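Local structure of Xcc_ctr_pt (Xanthomonas campestris pv. campestris, 6NJW) at residues I24-D29 with I51-V56; E40-P45 with V201-C206; H77-D82 with Y125-N130; L92-L97 with L113-V118; G141-D146 with Q195-S200. The protein forms the C-terminal, Toprim-containing region of a Class 2 OLD family nuclease and probably supplies the metal-dependent centre for two-metal cleavage. All coordinates share one frame; numbering follows the deposited sequence.

Interaction 1: residues I24-D29 with I51-V56; sequences ILVEGD and ITVCSV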
# COMPACT_ATOMS: atom_id res chain seq x y z
N ILE A 24 8.14 0.68 -5.86
CA ILE A 24 6.98 0.99 -5.03
C ILE A 24 7.30 0.59 -3.60
O ILE A 24 7.45 -0.60 -3.30
CB ILE A 24 5.73 0.25 -5.52
CG1 ILE A 24 5.32 0.72 -6.92
CG2 ILE A 24 4.59 0.42 -4.50
CD1 ILE A 24 4.41 -0.32 -7.65
N LEU A 25 7.36 1.57 -2.70
CA LEU A 25 7.71 1.33 -1.30
C LEU A 25 6.43 1.21 -0.48
O LEU A 25 5.58 2.10 -0.53
CB LEU A 25 8.57 2.48 -0.75
CG LEU A 25 9.93 2.66 -1.42
CD1 LEU A 25 10.56 3.97 -0.92
CD2 LEU A 25 10.80 1.45 -1.11
N VAL A 26 6.31 0.10 0.27
CA VAL A 26 5.13 -0.21 1.06
C VAL A 26 5.58 -0.61 2.47
O VAL A 26 6.75 -0.92 2.70
CB VAL A 26 4.29 -1.33 0.41
CG1 VAL A 26 3.91 -0.92 -1.05
CG2 VAL A 26 5.05 -2.63 0.41
N GLU A 27 4.63 -0.61 3.41
CA GLU A 27 4.99 -0.83 4.81
C GLU A 27 5.22 -2.31 5.13
O GLU A 27 6.12 -2.64 5.91
CB GLU A 27 3.91 -0.28 5.73
CG GLU A 27 3.82 1.24 5.75
CD GLU A 27 2.75 1.72 6.73
OE1 GLU A 27 2.28 0.88 7.54
OE2 GLU A 27 2.38 2.91 6.70
N GLY A 28 4.42 -3.21 4.57
CA GLY A 28 4.52 -4.59 5.00
C GLY A 28 4.09 -5.61 3.97
O GLY A 28 3.94 -5.31 2.78
N ASP A 29 3.85 -6.84 4.45
CA ASP A 29 3.65 -7.96 3.54
C ASP A 29 2.29 -7.94 2.88
O ASP A 29 2.15 -8.46 1.77
CB ASP A 29 3.83 -9.29 4.29
CG ASP A 29 5.27 -9.70 4.38
OD1 ASP A 29 6.10 -9.07 3.71
OD2 ASP A 29 5.58 -10.67 5.13
N ILE A 51 9.24 -2.47 -12.62
CA ILE A 51 8.93 -1.87 -11.31
C ILE A 51 8.91 -2.97 -10.27
O ILE A 51 8.22 -3.98 -10.44
CB ILE A 51 7.60 -1.11 -11.34
CG1 ILE A 51 7.70 0.06 -12.31
CG2 ILE A 51 7.24 -0.58 -9.96
CD1 ILE A 51 6.39 0.62 -12.77
N THR A 52 9.68 -2.78 -9.19
CA THR A 52 9.74 -3.71 -8.07
C THR A 52 8.97 -3.15 -6.88
O THR A 52 9.00 -1.94 -6.63
CB THR A 52 11.20 -3.95 -7.64
OG1 THR A 52 12.00 -4.23 -8.78
CG2 THR A 52 11.28 -5.14 -6.69
N VAL A 53 8.27 -4.02 -6.16
CA VAL A 53 7.57 -3.67 -4.92
C VAL A 53 8.46 -4.06 -3.75
O VAL A 53 8.88 -5.22 -3.64
CB VAL A 53 6.20 -4.35 -4.83
CG1 VAL A 53 5.47 -3.90 -3.59
CG2 VAL A 53 5.37 -4.01 -6.06
N CYS A 54 8.74 -3.11 -2.88
CA CYS A 54 9.69 -3.31 -1.79
C CYS A 54 9.02 -2.94 -0.48
O CYS A 54 8.55 -1.81 -0.30
CB CYS A 54 10.95 -2.48 -2.04
SG CYS A 54 12.02 -2.34 -0.60
N SER A 55 8.93 -3.91 0.43
CA SER A 55 8.42 -3.66 1.77
C SER A 55 9.54 -3.14 2.65
O SER A 55 10.60 -3.76 2.75
CB SER A 55 7.85 -4.95 2.36
OG SER A 55 7.65 -4.81 3.75
N VAL A 56 9.33 -1.98 3.29
CA VAL A 56 10.34 -1.47 4.21
C VAL A 56 10.21 -2.08 5.60
O VAL A 56 10.98 -1.73 6.49
CB VAL A 56 10.30 0.08 4.28
CG1 VAL A 56 10.40 0.67 2.87
CG2 VAL A 56 9.06 0.58 4.97
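I24 and V26 bind the strand I51-S55 through their backbones, in parallel, with I24 beside V53, L25 beside C54 and V26 beside S55. Four hydrogen bonds make the ladder: I24 N to T52 O (2.9 Å), C54 N to I24 O (2.9 Å), V26 N to C54 O (3.0 Å) and V56 N to V26 O (2.9 Å). The last reaches one residue past the end of strand 51-55. A CA-H...O contact from S55 CA to V26 O (3.3 Å) adds to the ladder, and the strand axes twist by 21°.

Apolar contacts lie on both faces. On the face of I24 and V53, the CD1 of I24 meets I51 CG2 at 3.7 Å, the two side chains crossing obliquely; I24 CG1, anti to the carbonyl carbon (chi1 -65°), is set beside that same I51 methyl. On the other face L25 CD2 touches C54 SG at 4.0 Å and V56 CG1 at 4.1 Å, so one methyl spans C54 near the end of the strand and V56 just beyond it.

Polar groups gather where strand 22-26 ends. S55 OG bonds to G57 N and comes close to G28 CA. The side chain of E27 leaves the contact, and its OE2 is hydrogen-bonded to T81 OG1 and D82 N. G28 takes the N-cap position of helix 29-41, and D29 OD1 pairs with R32.

Strand 22-26, helix 29-41 and strand 51-55 thus form a beta-alpha-beta crossover of the Toprim domain, with E27, a magnesium ligand of this protein though not bound to metal in this chain, just beyond the first strand.

Interaction 2: residues E40-P45 with V201-C206; sequences EVLNIP and VSEDVC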
# COMPACT_ATOMS: atom_id res chain seq x y z
N GLU A 40 -2.32 -5.50 -11.76
CA GLU A 40 -2.71 -6.31 -12.92
C GLU A 40 -4.12 -5.99 -13.39
O GLU A 40 -4.36 -5.84 -14.60
CB GLU A 40 -2.58 -7.80 -12.61
CG GLU A 40 -1.14 -8.31 -12.62
CD GLU A 40 -0.36 -7.90 -13.87
OE1 GLU A 40 -0.88 -8.10 -14.99
OE2 GLU A 40 0.78 -7.39 -13.73
N VAL A 41 -5.08 -5.86 -12.46
CA VAL A 41 -6.44 -5.53 -12.88
C VAL A 41 -6.57 -4.07 -13.28
O VAL A 41 -7.56 -3.71 -13.92
CB VAL A 41 -7.49 -5.88 -11.79
CG1 VAL A 41 -7.61 -7.38 -11.65
CG2 VAL A 41 -7.13 -5.22 -10.45
N LEU A 42 -5.61 -3.20 -12.94
CA LEU A 42 -5.58 -1.87 -13.54
C LEU A 42 -4.82 -1.84 -14.87
O LEU A 42 -4.66 -0.76 -15.46
CB LEU A 42 -4.96 -0.83 -12.58
CG LEU A 42 -5.88 0.01 -11.68
CD1 LEU A 42 -6.99 -0.84 -11.13
CD2 LEU A 42 -5.10 0.66 -10.52
N ASN A 43 -4.33 -3.00 -15.33
CA ASN A 43 -3.60 -3.13 -16.59
C ASN A 43 -2.29 -2.35 -16.57
O ASN A 43 -1.84 -1.83 -17.60
CB ASN A 43 -4.48 -2.71 -17.78
CG ASN A 43 -5.65 -3.65 -17.98
OD1 ASN A 43 -5.50 -4.86 -17.84
ND2 ASN A 43 -6.80 -3.10 -18.28
N ILE A 44 -1.68 -2.27 -15.39
CA ILE A 44 -0.38 -1.63 -15.19
C ILE A 44 0.58 -2.77 -14.89
O ILE A 44 0.55 -3.34 -13.79
CB ILE A 44 -0.46 -0.58 -14.07
CG1 ILE A 44 -1.45 0.52 -14.46
CG2 ILE A 44 0.94 0.00 -13.73
CD1 ILE A 44 -1.67 1.57 -13.40
N PRO A 45 1.39 -3.20 -15.85
CA PRO A 45 2.15 -4.45 -15.67
C PRO A 45 3.52 -4.24 -15.03
O PRO A 45 4.52 -3.99 -15.72
CB PRO A 45 2.27 -4.96 -17.11
CG PRO A 45 2.45 -3.67 -17.89
CD PRO A 45 1.56 -2.64 -17.20
N VAL A 201 -9.29 -9.58 -5.97
CA VAL A 201 -9.39 -8.14 -6.12
C VAL A 201 -9.78 -7.81 -7.56
O VAL A 201 -9.51 -8.57 -8.50
CB VAL A 201 -8.08 -7.44 -5.71
CG1 VAL A 201 -7.59 -7.99 -4.33
CG2 VAL A 201 -7.01 -7.64 -6.76
N SER A 202 -10.47 -6.70 -7.73
CA SER A 202 -10.96 -6.27 -9.03
C SER A 202 -10.73 -4.77 -9.12
O SER A 202 -10.48 -4.10 -8.11
CB SER A 202 -12.45 -6.59 -9.21
OG SER A 202 -13.22 -5.84 -8.29
N GLU A 203 -10.81 -4.25 -10.34
CA GLU A 203 -10.50 -2.84 -10.55
C GLU A 203 -11.40 -1.94 -9.71
O GLU A 203 -10.93 -0.95 -9.14
CB GLU A 203 -10.62 -2.48 -12.04
CG GLU A 203 -10.84 -0.99 -12.33
CD GLU A 203 -12.31 -0.62 -12.39
OE1 GLU A 203 -13.14 -1.49 -12.74
OE2 GLU A 203 -12.64 0.54 -12.08
N ASP A 204 -12.69 -2.28 -9.59
CA ASP A 204 -13.62 -1.35 -8.95
C ASP A 204 -13.47 -1.26 -7.43
O ASP A 204 -14.02 -0.33 -6.84
CB ASP A 204 -15.07 -1.71 -9.31
CG ASP A 204 -15.45 -3.11 -8.89
OD1 ASP A 204 -14.67 -4.05 -9.14
OD2 ASP A 204 -16.54 -3.28 -8.29
N VAL A 205 -12.75 -2.18 -6.77
CA VAL A 205 -12.54 -2.07 -5.33
C VAL A 205 -11.12 -1.61 -4.99
O VAL A 205 -10.64 -1.85 -3.87
CB VAL A 205 -12.88 -3.38 -4.60
CG1 VAL A 205 -14.35 -3.74 -4.79
CG2 VAL A 205 -11.96 -4.53 -5.06
N CYS A 206 -10.43 -0.98 -5.92
CA CYS A 206 -9.06 -0.54 -5.64
C CYS A 206 -9.08 0.69 -4.75
O CYS A 206 -9.71 1.69 -5.11
CB CYS A 206 -8.31 -0.22 -6.94
SG CYS A 206 -6.54 0.17 -6.70
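V41, in the last turn of helix 29-41, presses its side chain against the backbone of the loop V201-C206, and this is the closer-packed part of the contact. V41 CG1 is anti to the carbonyl carbon (chi1 -69°), which leaves CG2 between the backbone N and the carbonyl carbon, facing the loop. There V41 CG2 lies 3.8 Å from E203 N and 3.9 Å from S202 C. CG1 rests 3.9 Å from V201 O. The carbonyl oxygen V41 O is 3.8 Å from E203 CB, so the helix end and the loop meet through both side chain and backbone.

L42 splits its two methyls between two residues. CD1 touches E203 CG at 4.0 Å, the two side chains crossing at about a right angle, while CD2 reaches C206 SG at 4.1 Å. C206 SG is anti to its backbone N (chi1 -174°), on the side of L42. Just after V41 and L42, the helix ends in a Schellman motif at N43.

The outer side is looser. No hydrogen bond links the two segments, and the E203 chain, bent at chi2, carries its carboxylate away from L42 toward R211, with which it makes a long, weak ion pair.

Inward, V201 packs on I34, A37 and F38 of helix 29-41 and on L143 of helix 134-154. L42 and C206 lie against R211 of helix 208-226, so the loop before that helix is wedged among three helices, away from the metal site.

Interaction 3: residues H77-D82 with Y125-N130; sequences HVILTD and YGYFVN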
# COMPACT_ATOMS: atom_id res chain seq x y z
N HIS A 77 10.31 6.46 -7.70
CA HIS A 77 9.70 5.62 -6.68
C HIS A 77 8.47 6.32 -6.12
O HIS A 77 8.29 7.52 -6.29
CB HIS A 77 10.69 5.31 -5.55
CG HIS A 77 11.17 6.54 -4.85
ND1 HIS A 77 12.16 7.35 -5.38
CD2 HIS A 77 10.75 7.15 -3.72
CE1 HIS A 77 12.34 8.39 -4.58
NE2 HIS A 77 11.50 8.29 -3.57
N VAL A 78 7.63 5.53 -5.46
CA VAL A 78 6.43 6.04 -4.81
C VAL A 78 6.38 5.45 -3.40
O VAL A 78 7.08 4.50 -3.09
CB VAL A 78 5.15 5.70 -5.60
CG1 VAL A 78 5.16 6.43 -6.94
CG2 VAL A 78 5.04 4.18 -5.81
N ILE A 79 5.53 6.02 -2.55
CA ILE A 79 5.34 5.51 -1.19
C ILE A 79 3.85 5.31 -0.94
O ILE A 79 3.04 6.16 -1.32
CB ILE A 79 5.93 6.47 -0.13
CG1 ILE A 79 7.45 6.35 -0.09
CG2 ILE A 79 5.33 6.22 1.25
CD1 ILE A 79 8.13 7.49 0.70
N LEU A 80 3.50 4.22 -0.27
CA LEU A 80 2.16 3.95 0.23
C LEU A 80 2.27 3.77 1.74
O LEU A 80 2.98 2.87 2.20
CB LEU A 80 1.57 2.69 -0.40
CG LEU A 80 1.34 2.82 -1.91
CD1 LEU A 80 1.12 1.47 -2.58
CD2 LEU A 80 0.13 3.69 -2.07
N THR A 81 1.58 4.61 2.50
CA THR A 81 1.69 4.52 3.95
C THR A 81 0.37 4.92 4.58
O THR A 81 -0.50 5.51 3.93
CB THR A 81 2.85 5.39 4.47
OG1 THR A 81 3.15 5.05 5.83
CG2 THR A 81 2.51 6.86 4.36
N ASP A 82 0.21 4.56 5.86
CA ASP A 82 -1.05 4.74 6.59
C ASP A 82 -1.02 5.99 7.46
O ASP A 82 0.00 6.28 8.10
CB ASP A 82 -1.34 3.52 7.47
CG ASP A 82 -1.69 2.29 6.65
OD1 ASP A 82 -1.94 2.44 5.44
OD2 ASP A 82 -1.71 1.18 7.21
N TYR A 125 5.47 14.24 -4.91
CA TYR A 125 6.62 13.36 -5.10
C TYR A 125 6.20 11.90 -5.18
O TYR A 125 7.06 11.02 -5.10
CB TYR A 125 7.63 13.58 -3.97
CG TYR A 125 8.18 14.99 -4.01
CD1 TYR A 125 9.14 15.35 -4.94
CD2 TYR A 125 7.69 15.97 -3.15
CE1 TYR A 125 9.62 16.65 -4.99
CE2 TYR A 125 8.16 17.27 -3.21
CZ TYR A 125 9.13 17.60 -4.12
OH TYR A 125 9.59 18.90 -4.17
N GLY A 126 4.90 11.63 -5.32
CA GLY A 126 4.44 10.25 -5.38
C GLY A 126 4.31 9.54 -4.06
O GLY A 126 4.34 8.31 -4.02
N TYR A 127 4.15 10.26 -2.96
CA TYR A 127 4.01 9.67 -1.64
C TYR A 127 2.57 9.83 -1.19
O TYR A 127 2.10 10.97 -1.04
CB TYR A 127 4.97 10.33 -0.64
CG TYR A 127 6.45 10.34 -1.05
CD1 TYR A 127 6.96 9.43 -1.97
CD2 TYR A 127 7.33 11.29 -0.51
CE1 TYR A 127 8.32 9.45 -2.33
CE2 TYR A 127 8.68 11.33 -0.87
CZ TYR A 127 9.17 10.41 -1.76
OH TYR A 127 10.51 10.44 -2.10
N PHE A 128 1.87 8.72 -0.95
CA PHE A 128 0.42 8.77 -0.80
C PHE A 128 0.01 8.11 0.50
O PHE A 128 0.58 7.08 0.90
CB PHE A 128 -0.30 8.08 -1.99
CG PHE A 128 -0.12 8.81 -3.29
CD1 PHE A 128 -0.89 9.92 -3.58
CD2 PHE A 128 0.84 8.40 -4.20
CE1 PHE A 128 -0.71 10.62 -4.78
CE2 PHE A 128 1.03 9.09 -5.39
CZ PHE A 128 0.27 10.20 -5.68
N VAL A 129 -0.97 8.70 1.18
CA VAL A 129 -1.39 8.22 2.49
C VAL A 129 -2.83 7.73 2.41
O VAL A 129 -3.67 8.32 1.73
CB VAL A 129 -1.23 9.29 3.60
CG1 VAL A 129 0.16 9.91 3.55
CG2 VAL A 129 -2.26 10.37 3.47
N ASN A 130 -3.09 6.61 3.07
CA ASN A 130 -4.43 6.09 3.23
C ASN A 130 -4.97 6.51 4.59
O ASN A 130 -4.28 6.40 5.61
CB ASN A 130 -4.41 4.56 3.13
CG ASN A 130 -5.78 3.94 3.31
OD1 ASN A 130 -6.79 4.51 2.90
ND2 ASN A 130 -5.81 2.77 3.95
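The Y127 ring has I79 CD1 over one face, Y125 CB over the opposite face and H77 NE2 at its edge, in the ring plane. I79 CD1 stands 3.6 Å from the Y127 ring centroid, a CH-pi contact only 16° off the ring normal. H77 NE2 and Y127 OH share a hydrogen bond of 2.8 Å in which either could be the donor; the two rings meet rim to rim, their planes 31° apart. H77 CG lies between its backbone N and carbonyl carbon (chi1 61°), on the side of Y127. H77 ND1 bonds to I75 O, so both ring nitrogens are engaged.

The two backbones form a parallel ladder: I79 N to G126 O (3.0 Å), F128 N to I79 O (2.8 Å), T81 N to F128 O (3.1 Å) and N130 N to T81 O (2.9 Å). G126, with positive phi, ends helix 115-123 as the C-prime residue of a Schellman motif before the strand starts. At the far end D82 and N130 run alongside each other on the same face, with D82 OD1 4.0 Å from N130 CB. D82 is part of the magnesium site together with Y209.

Strand 77-82 is an inner strand, flanked by strand 22-26 and by the outermost strand 127-130. Helices 62-68 and 93-104 cover the face of I79 and Y127, and helix 208-226 covers that of L80 and N130.

Interaction 4: residues L92-L97 with L113-V118; sequences LVRRRL and LDADEV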
# COMPACT_ATOMS: atom_id res chain seq x y z
N LEU A 92 1.56 11.58 13.11
CA LEU A 92 2.85 10.89 13.10
C LEU A 92 3.23 10.50 11.67
O LEU A 92 4.41 10.25 11.37
CB LEU A 92 2.82 9.66 14.00
CG LEU A 92 4.10 9.19 14.69
CD1 LEU A 92 3.72 8.20 15.79
CD2 LEU A 92 5.13 8.56 13.75
N VAL A 93 2.24 10.42 10.78
CA VAL A 93 2.60 10.39 9.37
C VAL A 93 3.22 11.73 9.00
O VAL A 93 4.01 11.81 8.05
CB VAL A 93 1.38 10.05 8.48
CG1 VAL A 93 0.37 11.17 8.47
CG2 VAL A 93 1.85 9.75 7.07
N ARG A 94 2.91 12.78 9.77
CA ARG A 94 3.53 14.08 9.52
C ARG A 94 5.04 14.00 9.62
O ARG A 94 5.76 14.46 8.72
CB ARG A 94 2.98 15.12 10.49
CG ARG A 94 3.64 16.46 10.34
CD ARG A 94 3.02 17.52 11.23
NE ARG A 94 3.66 18.82 11.01
CZ ARG A 94 4.77 19.21 11.63
NH1 ARG A 94 5.37 18.41 12.50
NH2 ARG A 94 5.30 20.41 11.37
N ARG A 95 5.55 13.44 10.72
CA ARG A 95 6.99 13.32 10.90
C ARG A 95 7.59 12.34 9.90
O ARG A 95 8.65 12.61 9.31
CB ARG A 95 7.30 12.87 12.34
CG ARG A 95 8.79 12.74 12.68
CD ARG A 95 9.50 14.09 12.53
NE ARG A 95 8.83 15.09 13.34
CZ ARG A 95 8.99 16.40 13.20
NH1 ARG A 95 9.82 16.88 12.28
NH2 ARG A 95 8.30 17.23 13.98
N ARG A 96 6.92 11.21 9.70
CA ARG A 96 7.37 10.23 8.72
C ARG A 96 7.55 10.86 7.34
O ARG A 96 8.54 10.59 6.65
CB ARG A 96 6.36 9.07 8.67
CG ARG A 96 6.65 7.96 7.66
CD ARG A 96 5.44 7.02 7.58
NE ARG A 96 4.87 6.81 8.91
CZ ARG A 96 3.58 6.61 9.16
NH1 ARG A 96 2.70 6.58 8.17
NH2 ARG A 96 3.17 6.44 10.41
N LEU A 97 6.63 11.75 6.94
CA LEU A 97 6.72 12.37 5.63
C LEU A 97 7.68 13.55 5.61
O LEU A 97 8.31 13.81 4.59
CB LEU A 97 5.33 12.82 5.15
CG LEU A 97 4.38 11.69 4.72
CD1 LEU A 97 3.04 12.25 4.24
CD2 LEU A 97 5.02 10.83 3.65
N LEU A 113 4.74 23.29 8.46
CA LEU A 113 3.53 22.84 7.80
C LEU A 113 2.71 21.97 8.74
O LEU A 113 3.27 21.19 9.52
CB LEU A 113 3.86 22.06 6.52
CG LEU A 113 4.80 22.78 5.56
CD1 LEU A 113 5.10 21.91 4.34
CD2 LEU A 113 4.18 24.10 5.15
N ASP A 114 1.39 22.09 8.66
CA ASP A 114 0.57 21.16 9.42
C ASP A 114 0.50 19.83 8.68
O ASP A 114 0.98 19.70 7.55
CB ASP A 114 -0.82 21.75 9.71
CG ASP A 114 -1.65 22.02 8.46
OD1 ASP A 114 -1.48 21.35 7.41
OD2 ASP A 114 -2.51 22.93 8.53
N ALA A 115 -0.10 18.83 9.32
CA ALA A 115 -0.09 17.48 8.76
C ALA A 115 -0.70 17.46 7.36
O ALA A 115 -0.10 16.92 6.42
CB ALA A 115 -0.83 16.52 9.70
N ASP A 116 -1.87 18.08 7.19
CA ASP A 116 -2.50 18.05 5.88
C ASP A 116 -1.67 18.79 4.84
O ASP A 116 -1.65 18.39 3.67
CB ASP A 116 -3.92 18.63 5.96
CG ASP A 116 -4.93 17.60 6.47
OD1 ASP A 116 -4.59 16.41 6.57
OD2 ASP A 116 -6.08 17.99 6.78
N GLU A 117 -0.96 19.85 5.23
CA GLU A 117 -0.05 20.50 4.29
C GLU A 117 1.13 19.60 3.94
O GLU A 117 1.57 19.57 2.78
CB GLU A 117 0.44 21.84 4.86
CG GLU A 117 -0.61 22.96 4.86
CD GLU A 117 -0.25 24.11 5.82
OE1 GLU A 117 0.21 23.84 6.94
OE2 GLU A 117 -0.43 25.28 5.43
N VAL A 118 1.69 18.89 4.92
CA VAL A 118 2.77 17.95 4.61
C VAL A 118 2.27 16.86 3.68
O VAL A 118 2.96 16.44 2.75
CB VAL A 118 3.36 17.38 5.92
CG1 VAL A 118 4.20 16.12 5.66
CG2 VAL A 118 4.20 18.45 6.60
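R94 and A115 bring their helices together with CA atoms 5.0 Å apart, where an early turn of helix 93-104 meets the first turn of helix 115-123. The R94 side chain carries the contact. Its CG is anti to the backbone N (chi1 176°) and the chain runs extended to NE, passing A115 with CD 3.9 Å from A115 N. The guanidinium then takes L113 O side-on with two nitrogens: NE donates at 2.8 Å and NH2 at 2.9 Å to that same L113 O, which lies in the guanidinium plane. Both bonds are bent, with N-H...O angles of 147° and 143°.

Deeper in, L97 CB meets V118 CG1 at 3.5 Å, and the same methyl of V118 lies 3.8 Å from R94 O. V118 also packs on I98 and L101, while L97 reaches I119 and A122.

D114 and E117 form a capping box at the start of helix 115-123: D114 N donates to E117 OE1 and E117 N to D114 OD1, each at 2.7 Å. The peptide joining L113 to D114 is therefore held at both ends, its oxygen by R94 and its N-H by E117. With two donors of a positively charged group on L113 O, this peptide would tend to be polarised, perhaps making D114 N a stronger donor to E117; the D114 carboxylate itself does not meet R94.

Interaction 5: residues G141-D146 with Q195-S200; sequences GGLAED and QALAPS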
# COMPACT_ATOMS: atom_id res chain seq x y z
N GLY A 141 -14.98 -1.99 1.78
CA GLY A 141 -15.08 -1.50 0.42
C GLY A 141 -15.26 -2.55 -0.66
O GLY A 141 -14.71 -2.40 -1.75
N GLY A 142 -16.01 -3.62 -0.37
CA GLY A 142 -16.45 -4.53 -1.41
C GLY A 142 -15.86 -5.93 -1.37
O GLY A 142 -16.35 -6.79 -2.10
N LEU A 143 -14.85 -6.19 -0.55
CA LEU A 143 -14.26 -7.52 -0.47
C LEU A 143 -14.70 -8.30 0.78
O LEU A 143 -14.03 -9.27 1.16
CB LEU A 143 -12.73 -7.42 -0.52
CG LEU A 143 -12.13 -7.11 -1.90
CD1 LEU A 143 -10.64 -6.79 -1.81
CD2 LEU A 143 -12.39 -8.25 -2.87
N ALA A 144 -15.81 -7.91 1.40
CA ALA A 144 -16.24 -8.52 2.65
C ALA A 144 -16.37 -10.04 2.53
O ALA A 144 -15.82 -10.79 3.34
CB ALA A 144 -17.58 -7.92 3.10
N GLU A 145 -17.09 -10.51 1.51
CA GLU A 145 -17.41 -11.93 1.42
C GLU A 145 -16.19 -12.77 1.07
O GLU A 145 -16.03 -13.88 1.59
CB GLU A 145 -18.53 -12.15 0.40
CG GLU A 145 -18.78 -13.61 0.06
CD GLU A 145 -20.24 -13.90 -0.26
OE1 GLU A 145 -21.01 -12.93 -0.48
OE2 GLU A 145 -20.62 -15.09 -0.29
N ASP A 146 -15.32 -12.27 0.19
CA ASP A 146 -14.11 -13.02 -0.14
C ASP A 146 -13.17 -13.12 1.06
O ASP A 146 -12.49 -14.14 1.25
CB ASP A 146 -13.40 -12.39 -1.33
CG ASP A 146 -14.27 -12.36 -2.58
OD1 ASP A 146 -14.50 -13.43 -3.19
OD2 ASP A 146 -14.76 -11.26 -2.94
N GLN A 195 -1.99 -12.95 -0.02
CA GLN A 195 -1.81 -13.79 -1.19
C GLN A 195 -3.08 -14.58 -1.51
O GLN A 195 -3.46 -14.73 -2.68
CB GLN A 195 -0.65 -14.75 -0.97
CG GLN A 195 0.72 -14.09 -1.00
CD GLN A 195 1.82 -15.09 -0.74
OE1 GLN A 195 2.05 -15.49 0.40
NE2 GLN A 195 2.50 -15.53 -1.79
N ALA A 196 -3.75 -15.10 -0.48
CA ALA A 196 -5.01 -15.81 -0.68
C ALA A 196 -6.13 -14.87 -1.11
O ALA A 196 -7.06 -15.30 -1.79
CB ALA A 196 -5.40 -16.54 0.61
N LEU A 197 -6.05 -13.59 -0.73
CA LEU A 197 -7.08 -12.65 -1.15
C LEU A 197 -6.82 -12.10 -2.55
O LEU A 197 -7.78 -11.71 -3.24
CB LEU A 197 -7.17 -11.50 -0.15
CG LEU A 197 -8.30 -10.48 -0.34
CD1 LEU A 197 -9.66 -11.14 -0.22
CD2 LEU A 197 -8.17 -9.33 0.64
N ALA A 198 -5.56 -12.06 -2.98
CA ALA A 198 -5.19 -11.38 -4.22
C ALA A 198 -6.00 -11.81 -5.44
O ALA A 198 -6.43 -10.93 -6.20
CB ALA A 198 -3.69 -11.56 -4.48
N PRO A 199 -6.27 -13.10 -5.68
CA PRO A 199 -7.11 -13.48 -6.84
C PRO A 199 -8.50 -12.87 -6.86
O PRO A 199 -9.14 -12.88 -7.91
CB PRO A 199 -7.19 -15.01 -6.74
CG PRO A 199 -5.95 -15.40 -6.03
CD PRO A 199 -5.66 -14.29 -5.05
N SER A 200 -9.00 -12.34 -5.74
CA SER A 200 -10.35 -11.79 -5.73
C SER A 200 -10.41 -10.30 -6.04
O SER A 200 -11.49 -9.79 -6.31
CB SER A 200 -11.00 -12.01 -4.35
OG SER A 200 -11.11 -13.40 -4.07
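L143 and D146, one turn apart in helix 134-154, meet L197 of helix 190-197 and S200 of the 3-10 turn that follows through four van der Waals contacts. L143 CD2 rests 3.9 Å from S200 O, and L143 CD1 reaches L197 CD2 at 4.3 Å. D146 CB is 4.1 Å from L197 CD1, so L197 turns one methyl to each partner. The D146 side chain lies against S200, CG being 3.7 Å from S200 CB and OD1 3.5 Å from S200 OG, yet no hydrogen bond crosses between segments.

In the second shell, 3-10 segment 198-200 sets S200 in place, its N bonding to L197 O at 2.9 Å. L197 CG is anti to its backbone N (chi1 -174°), heading for the opposing helix. Helix 134-154 widens into a pi-type turn at 141-143, where G142 has a positive phi at which a CB would press on the carbonyl O of G141.

Farther out, A196 on V150 and L197 on M147 continue the seam along helix 134-154. L143 touches V201 and V205 of the following loop, and A198 packs on A37 of helix 29-41, so helix 190-197 and the 3-10 turn after it lie between helices 134-154 and 29-41.

Interactions 1 and 3 share the four-stranded parallel sheet, order 51-55, 22-26, 77-82, 127-130. Their centres are 11 Å apart, and they join where E27 meets T81 and D82, bringing together the metal ligands E27, just past strand 22-26, and D82, at the end of strand 77-82. Interaction 4 is nested between the segments of interaction 3; its R96 bonds to D82 O, and L97 and V93 pack on V129. Interaction 2 spans the chain widely, enclosing interactions 3, 4 and 5, and touches interaction 5 through V201 and V205 against L143, with centres 12 Å apart. Interactions 4 and 5, both between helical parts, lie 31 Å apart between centres, on opposite sides of the chain's centre.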